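PDB 2I2X: methanol--corrinoid protein co-methyltransferase from Methanosarcina barkeri, which catalyses methyl transfer from methanol to the cob(I)amide carried by its partner protein MtaC, a zinc-dependent step of methanogenesis from methanol. Local coordinates for residues A[92-95]-A[96-99]; A[194-197]-A[198-202]. One frame throughout, in Å; residues are numbered along the deposited sequence.

Contact 1 (A[92-95]-A[96-99])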
ATOM      1  N   SER A  92     -26.982  -3.936  -1.116  1.00 17.70           N
ATOM      2  CA  SER A  92     -27.707  -4.684  -0.120  1.00 17.92           C
ATOM      3  C   SER A  92     -29.175  -4.293  -0.132  1.00 17.99           C
ATOM      4  O   SER A  92     -30.033  -5.154   0.006  1.00 17.84           O
ATOM      5  CB  SER A  92     -27.111  -4.443   1.268  1.00 17.90           C
ATOM      6  OG  SER A  92     -25.848  -5.037   1.373  1.00 16.59           O
ATOM      7  N   ASN A  93     -29.438  -2.991  -0.299  1.00 18.29           N
ATOM      8  CA  ASN A  93     -30.792  -2.442  -0.412  1.00 18.55           C
ATOM      9  C   ASN A  93     -31.534  -2.919  -1.646  1.00 18.97           C
ATOM     10  O   ASN A  93     -32.753  -3.021  -1.631  1.00 19.08           O
ATOM     11  CB  ASN A  93     -30.777  -0.918  -0.338  1.00 18.28           C
ATOM     12  CG  ASN A  93     -30.518  -0.407   1.079  1.00 19.17           C
ATOM     13  OD1 ASN A  93     -31.229  -0.762   2.022  1.00 19.47           O
ATOM     14  ND2 ASN A  93     -29.480   0.408   1.237  1.00 20.21           N
ATOM     15  N   ASN A  94     -30.784  -3.242  -2.697  1.00 19.65           N
ATOM     16  CA  ASN A  94     -31.315  -3.903  -3.888  1.00 20.40           C
ATOM     17  C   ASN A  94     -30.629  -5.245  -4.011  1.00 19.79           C
ATOM     18  O   ASN A  94     -29.580  -5.355  -4.665  1.00 19.84           O
ATOM     19  CB  ASN A  94     -31.053  -3.070  -5.142  1.00 21.10           C
ATOM     20  CG  ASN A  94     -31.441  -1.612  -4.958  1.00 24.92           C
ATOM     21  OD1 ASN A  94     -32.629  -1.261  -4.998  1.00 30.87           O
ATOM     22  ND2 ASN A  94     -30.443  -0.749  -4.736  1.00 27.83           N
ATOM     23  N   PRO A  95     -31.199  -6.276  -3.373  1.00 19.43           N
ATOM     24  CA  PRO A  95     -30.524  -7.588  -3.363  1.00 19.42           C
ATOM     25  C   PRO A  95     -29.913  -8.058  -4.704  1.00 18.94           C
ATOM     26  O   PRO A  95     -28.826  -8.637  -4.711  1.00 19.66           O
ATOM     27  CB  PRO A  95     -31.619  -8.546  -2.877  1.00 18.96           C
ATOM     28  CG  PRO A  95     -32.483  -7.677  -2.008  1.00 19.26           C
ATOM     29  CD  PRO A  95     -32.467  -6.297  -2.622  1.00 19.07           C
ATOM     30  N   SER A  96     -30.585  -7.808  -5.819  1.00 18.10           N
ATOM     31  CA  SER A  96     -30.127  -8.337  -7.107  1.00 17.65           C
ATOM     32  C   SER A  96     -28.805  -7.654  -7.564  1.00 17.37           C
ATOM     33  O   SER A  96     -28.035  -8.227  -8.311  1.00 16.18           O
ATOM     34  CB  SER A  96     -31.229  -8.229  -8.169  1.00 17.38           C
ATOM     35  OG  SER A  96     -31.487  -6.857  -8.498  1.00 17.59           O
ATOM     36  N   TRP A  97     -28.554  -6.442  -7.084  1.00 17.46           N
ATOM     37  CA  TRP A  97     -27.273  -5.770  -7.328  1.00 18.05           C
ATOM     38  C   TRP A  97     -26.091  -6.566  -6.763  1.00 17.92           C
ATOM     39  O   TRP A  97     -25.158  -6.928  -7.486  1.00 18.88           O
ATOM     40  CB  TRP A  97     -27.283  -4.365  -6.742  1.00 17.87           C
ATOM     41  CG  TRP A  97     -28.063  -3.349  -7.549  1.00 19.16           C
ATOM     42  CD1 TRP A  97     -29.306  -3.506  -8.114  1.00 19.44           C
ATOM     43  CD2 TRP A  97     -27.657  -2.009  -7.844  1.00 20.85           C
ATOM     44  NE1 TRP A  97     -29.675  -2.361  -8.761  1.00 19.25           N
ATOM     45  CE2 TRP A  97     -28.685  -1.423  -8.611  1.00 20.77           C
ATOM     46  CE3 TRP A  97     -26.507  -1.254  -7.559  1.00 21.55           C
ATOM     47  CZ2 TRP A  97     -28.604  -0.106  -9.093  1.00 21.24           C
ATOM     48  CZ3 TRP A  97     -26.435   0.063  -8.032  1.00 22.47           C
ATOM     49  CH2 TRP A  97     -27.476   0.616  -8.799  1.00 20.31           C
ATOM     50  N   GLY A  98     -26.134  -6.852  -5.476  1.00 17.35           N
ATOM     51  CA  GLY A  98     -25.135  -7.704  -4.873  1.00 17.26           C
ATOM     52  C   GLY A  98     -25.046  -9.054  -5.556  1.00 17.23           C
ATOM     53  O   GLY A  98     -23.948  -9.561  -5.771  1.00 17.53           O
ATOM     54  N   ALA A  99     -26.189  -9.640  -5.912  1.00 17.04           N
ATOM     55  CA  ALA A  99     -26.178 -10.942  -6.596  1.00 16.73           C
ATOM     56  C   ALA A  99     -25.392 -10.877  -7.910  1.00 16.43           C
ATOM     57  O   ALA A  99     -24.643 -11.786  -8.249  1.00 16.53           O
ATOM     58  CB  ALA A  99     -27.589 -11.410  -6.859  1.00 16.17           C
TER

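Contact 2 (A[194-197]-A[198-202])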
ATOM      1  N   ILE A 194     -27.890 -10.393  21.883  1.00 10.35           N
ATOM      2  CA  ILE A 194     -29.275 -10.716  21.570  1.00 10.68           C
ATOM      3  C   ILE A 194     -29.510 -10.569  20.038  1.00 10.82           C
ATOM      4  O   ILE A 194     -30.101 -11.444  19.402  1.00 10.56           O
ATOM      5  CB  ILE A 194     -30.274  -9.840  22.449  1.00 10.97           C
ATOM      6  CG1 ILE A 194     -30.255 -10.267  23.914  1.00 10.31           C
ATOM      7  CG2 ILE A 194     -31.687  -9.888  21.937  1.00  9.74           C
ATOM      8  CD1 ILE A 194     -30.488  -9.113  24.863  1.00  9.30           C
ATOM      9  N   ASP A 195     -29.024  -9.480  19.449  1.00 10.69           N
ATOM     10  CA  ASP A 195     -29.235  -9.258  18.016  1.00 11.58           C
ATOM     11  C   ASP A 195     -28.451 -10.285  17.202  1.00 11.85           C
ATOM     12  O   ASP A 195     -28.947 -10.782  16.184  1.00 11.87           O
ATOM     13  CB  ASP A 195     -28.870  -7.828  17.600  1.00 11.39           C
ATOM     14  CG  ASP A 195     -29.154  -7.549  16.130  1.00 12.48           C
ATOM     15  OD1 ASP A 195     -30.343  -7.444  15.719  1.00 10.00           O
ATOM     16  OD2 ASP A 195     -28.153  -7.421  15.380  1.00 16.18           O
ATOM     17  N   MET A 196     -27.254 -10.632  17.690  1.00 11.95           N
ATOM     18  CA  MET A 196     -26.403 -11.578  17.009  1.00 12.64           C
ATOM     19  C   MET A 196     -27.112 -12.913  16.866  1.00 13.22           C
ATOM     20  O   MET A 196     -27.055 -13.539  15.811  1.00 13.57           O
ATOM     21  CB  MET A 196     -25.097 -11.774  17.767  1.00 12.60           C
ATOM     22  CG  MET A 196     -24.106 -10.662  17.628  1.00 12.54           C
ATOM     23  SD  MET A 196     -23.321 -10.617  16.017  1.00 11.33           S
ATOM     24  CE  MET A 196     -22.367 -12.131  16.019  1.00 11.13           C
ATOM     25  N   GLU A 197     -27.790 -13.357  17.923  1.00 13.52           N
ATOM     26  CA  GLU A 197     -28.509 -14.622  17.823  1.00 13.66           C
ATOM     27  C   GLU A 197     -29.680 -14.637  16.821  1.00 12.80           C
ATOM     28  O   GLU A 197     -29.898 -15.640  16.165  1.00 12.19           O
ATOM     29  CB  GLU A 197     -28.949 -15.119  19.183  1.00 14.05           C
ATOM     30  CG  GLU A 197     -29.626 -16.480  19.082  1.00 18.65           C
ATOM     31  CD  GLU A 197     -30.493 -16.814  20.260  1.00 22.87           C
ATOM     32  OE1 GLU A 197     -30.834 -18.007  20.379  1.00 23.86           O
ATOM     33  OE2 GLU A 197     -30.816 -15.893  21.063  1.00 25.78           O
ATOM     34  N   LEU A 198     -30.400 -13.525  16.693  1.00 12.81           N
ATOM     35  CA  LEU A 198     -31.495 -13.413  15.733  1.00 13.41           C
ATOM     36  C   LEU A 198     -30.938 -13.621  14.339  1.00 13.60           C
ATOM     37  O   LEU A 198     -31.268 -14.589  13.640  1.00 14.74           O
ATOM     38  CB  LEU A 198     -32.115 -12.012  15.794  1.00 13.72           C
ATOM     39  CG  LEU A 198     -33.570 -11.648  15.420  1.00 14.68           C
ATOM     40  CD1 LEU A 198     -33.592 -10.319  14.673  1.00 13.62           C
ATOM     41  CD2 LEU A 198     -34.339 -12.704  14.629  1.00 13.99           C
ATOM     42  N   ILE A 199     -30.055 -12.718  13.941  1.00 12.95           N
ATOM     43  CA  ILE A 199     -29.574 -12.693  12.563  1.00 12.02           C
ATOM     44  C   ILE A 199     -28.781 -13.938  12.146  1.00 11.59           C
ATOM     45  O   ILE A 199     -28.970 -14.452  11.036  1.00 10.87           O
ATOM     46  CB  ILE A 199     -28.809 -11.396  12.287  1.00 12.06           C
ATOM     47  CG1 ILE A 199     -27.569 -11.308  13.180  1.00 11.60           C
ATOM     48  CG2 ILE A 199     -29.736 -10.203  12.539  1.00 10.60           C
ATOM     49  CD1 ILE A 199     -26.705 -10.131  12.877  1.00 15.25           C
ATOM     50  N   TRP A 200     -27.934 -14.451  13.036  1.00 11.27           N
ATOM     51  CA  TRP A 200     -27.096 -15.592  12.657  1.00 11.53           C
ATOM     52  C   TRP A 200     -27.847 -16.923  12.533  1.00 12.20           C
ATOM     53  O   TRP A 200     -27.428 -17.812  11.799  1.00 12.64           O
ATOM     54  CB  TRP A 200     -25.805 -15.661  13.494  1.00 11.38           C
ATOM     55  CG  TRP A 200     -24.839 -14.590  12.973  1.00 10.87           C
ATOM     56  CD1 TRP A 200     -24.590 -13.349  13.528  1.00  9.74           C
ATOM     57  CD2 TRP A 200     -24.088 -14.640  11.748  1.00  7.20           C
ATOM     58  NE1 TRP A 200     -23.722 -12.643  12.725  1.00 10.54           N
ATOM     59  CE2 TRP A 200     -23.399 -13.410  11.630  1.00  8.38           C
ATOM     60  CE3 TRP A 200     -23.913 -15.616  10.757  1.00  6.76           C
ATOM     61  CZ2 TRP A 200     -22.542 -13.130  10.555  1.00  7.43           C
ATOM     62  CZ3 TRP A 200     -23.045 -15.340   9.678  1.00  6.75           C
ATOM     63  CH2 TRP A 200     -22.378 -14.107   9.593  1.00  6.80           C
ATOM     64  N   THR A 201     -28.986 -17.036  13.220  1.00 12.26           N
ATOM     65  CA  THR A 201     -29.849 -18.176  13.065  1.00 10.99           C
ATOM     66  C   THR A 201     -30.414 -18.156  11.663  1.00 11.22           C
ATOM     67  O   THR A 201     -30.385 -19.155  10.955  1.00 11.96           O
ATOM     68  CB  THR A 201     -30.971 -18.110  14.101  1.00 11.57           C
ATOM     69  OG1 THR A 201     -30.378 -18.206  15.409  1.00 11.67           O
ATOM     70  CG2 THR A 201     -32.017 -19.242  13.878  1.00  7.68           C
ATOM     71  N   ASP A 202     -30.923 -17.014  11.248  1.00 11.05           N
ATOM     72  CA  ASP A 202     -31.423 -16.893   9.908  1.00 11.42           C
ATOM     73  C   ASP A 202     -30.324 -17.010   8.851  1.00 12.21           C
ATOM     74  O   ASP A 202     -30.537 -17.699   7.837  1.00 12.53           O
ATOM     75  CB  ASP A 202     -32.156 -15.583   9.753  1.00 11.95           C
ATOM     76  CG  ASP A 202     -33.448 -15.544  10.532  1.00 13.03           C
ATOM     77  OD1 ASP A 202     -34.036 -16.625  10.826  1.00 16.92           O
ATOM     78  OD2 ASP A 202     -33.868 -14.416  10.859  1.00 13.03           O
TER

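Contact 1 (A[92-95]-A[96-99])
Asn94 and Trp97 meet where the chain leaves helix 89-93 and turns directly into helix 95-116, with Asn94 O receiving Trp97 N at 2.8 Å, a bent bond with an N-H...O angle of 140°. The donor stands above the carbonyl plane, 36° out of it. Asn94 is the first residue after helix 89-93 to leave helical backbone angles. One residue on, Pro95 O takes Ala99 N at 3.1 Å, a regular i to i+4 bond of the new helix. Pro95 has no N-H to offer, which costs nothing in the first turn of a helix.

The side chains of Asn94 and Trp97 fold against each other. Asn94 CB sits over one face of the indole in a CH-pi contact, 3.9 Å from the centroid of the five-membered ring of Trp97, and comes nearest at Trp97 CD1, 3.5 Å away. On Trp97, CG lies anti to the carbonyl carbon (chi1 -76°), which turns the ring back beneath Asn94. The amide of Asn94 continues over the same ring, its ND2 4.2 Å above the Trp97 ring plane, while that nitrogen is hydrogen-bonded to Gln90 O in the preceding helix, so the amide is held by helix 89-93 while it lies over the indole.

The indole of Trp97 also rests on Lys55 and Leu58 of helix 55-76, whereas Pro95 and Ala99 pack against helix 143-155, placing the junction between two helices around the parallel barrel.

Contact 2 (A[194-197]-A[198-202])
A Met-aromatic contact between Met196 and Trp200, one turn apart, marks the buried side of helix 181-210 near the zinc site. The Met196 chain, bent at chi2 and chi3 (-73° and -66°), curls along the helix and brings its thioether to the pyrrole edge of the indole. Its SD lies 4.8 Å from the centroid of the five-membered ring of Trp200, well off the ring normal, and Met196 CE touches Trp200 CD1 at 3.6 Å. At the same edge, close to the ring plane, Met196 O approaches Trp200 CD1 at 3.4 Å while accepting the backbone N-H of Trp200. The indole NE1 is hydrogen-bonded to Asp217, which helps hold the ring's rotation.

On the neighbouring side of the helix, Ile199 has its CG1 between backbone N and carbonyl carbon (chi1 63°), and this sets the CG1 branch against the preceding turn, 3.3 Å from Asp195 O. Its CD1 reaches Asp195 OD2 at 4.0 Å; the carboxylate itself is engaged by Arg130 in a salt bridge. An alanine in place of this isoleucine would take away both branches and is likely to leave a gap beside the Asp195-Arg130 pair. Further round, Glu197 O is gripped twice by Thr201, strongly by OG1 at 2.7 Å, nearly in line with the carbonyl, and weakly by its backbone N at 3.4 Å, so the hydroxyl is satisfied within the helix.

Met196 packs on Arg253, Val256 and Ala257 of helix 240-259, while Leu198 and Ile199 meet Tyr143 of helix 143-155; the segment is thus held between these two helices, with Trp200 turned to the loop after strand 213-216.

Overall arrangement
Both contacts are local and lie on helices packed round the parallel barrel, at separate places. Contact 1 joins two successive helices after strand 80-86, whereas contact 2 lies within the long helix between strands 160-163 and 213-216. Their centres are 21 Å apart and their nearest atoms about 13 Å, so they do not touch; helix 143-155 borders both. Contact 2 is nearer the active centre: the side chain of Trp200 is about 8 Å from that of the zinc ligand Glu164 and about 12 Å from a zinc ion. Distances to a bound corrinoid are similar, about 13 Å from Gly98 in contact 1 and about 12 Å from the Ile199 side chain in contact 2.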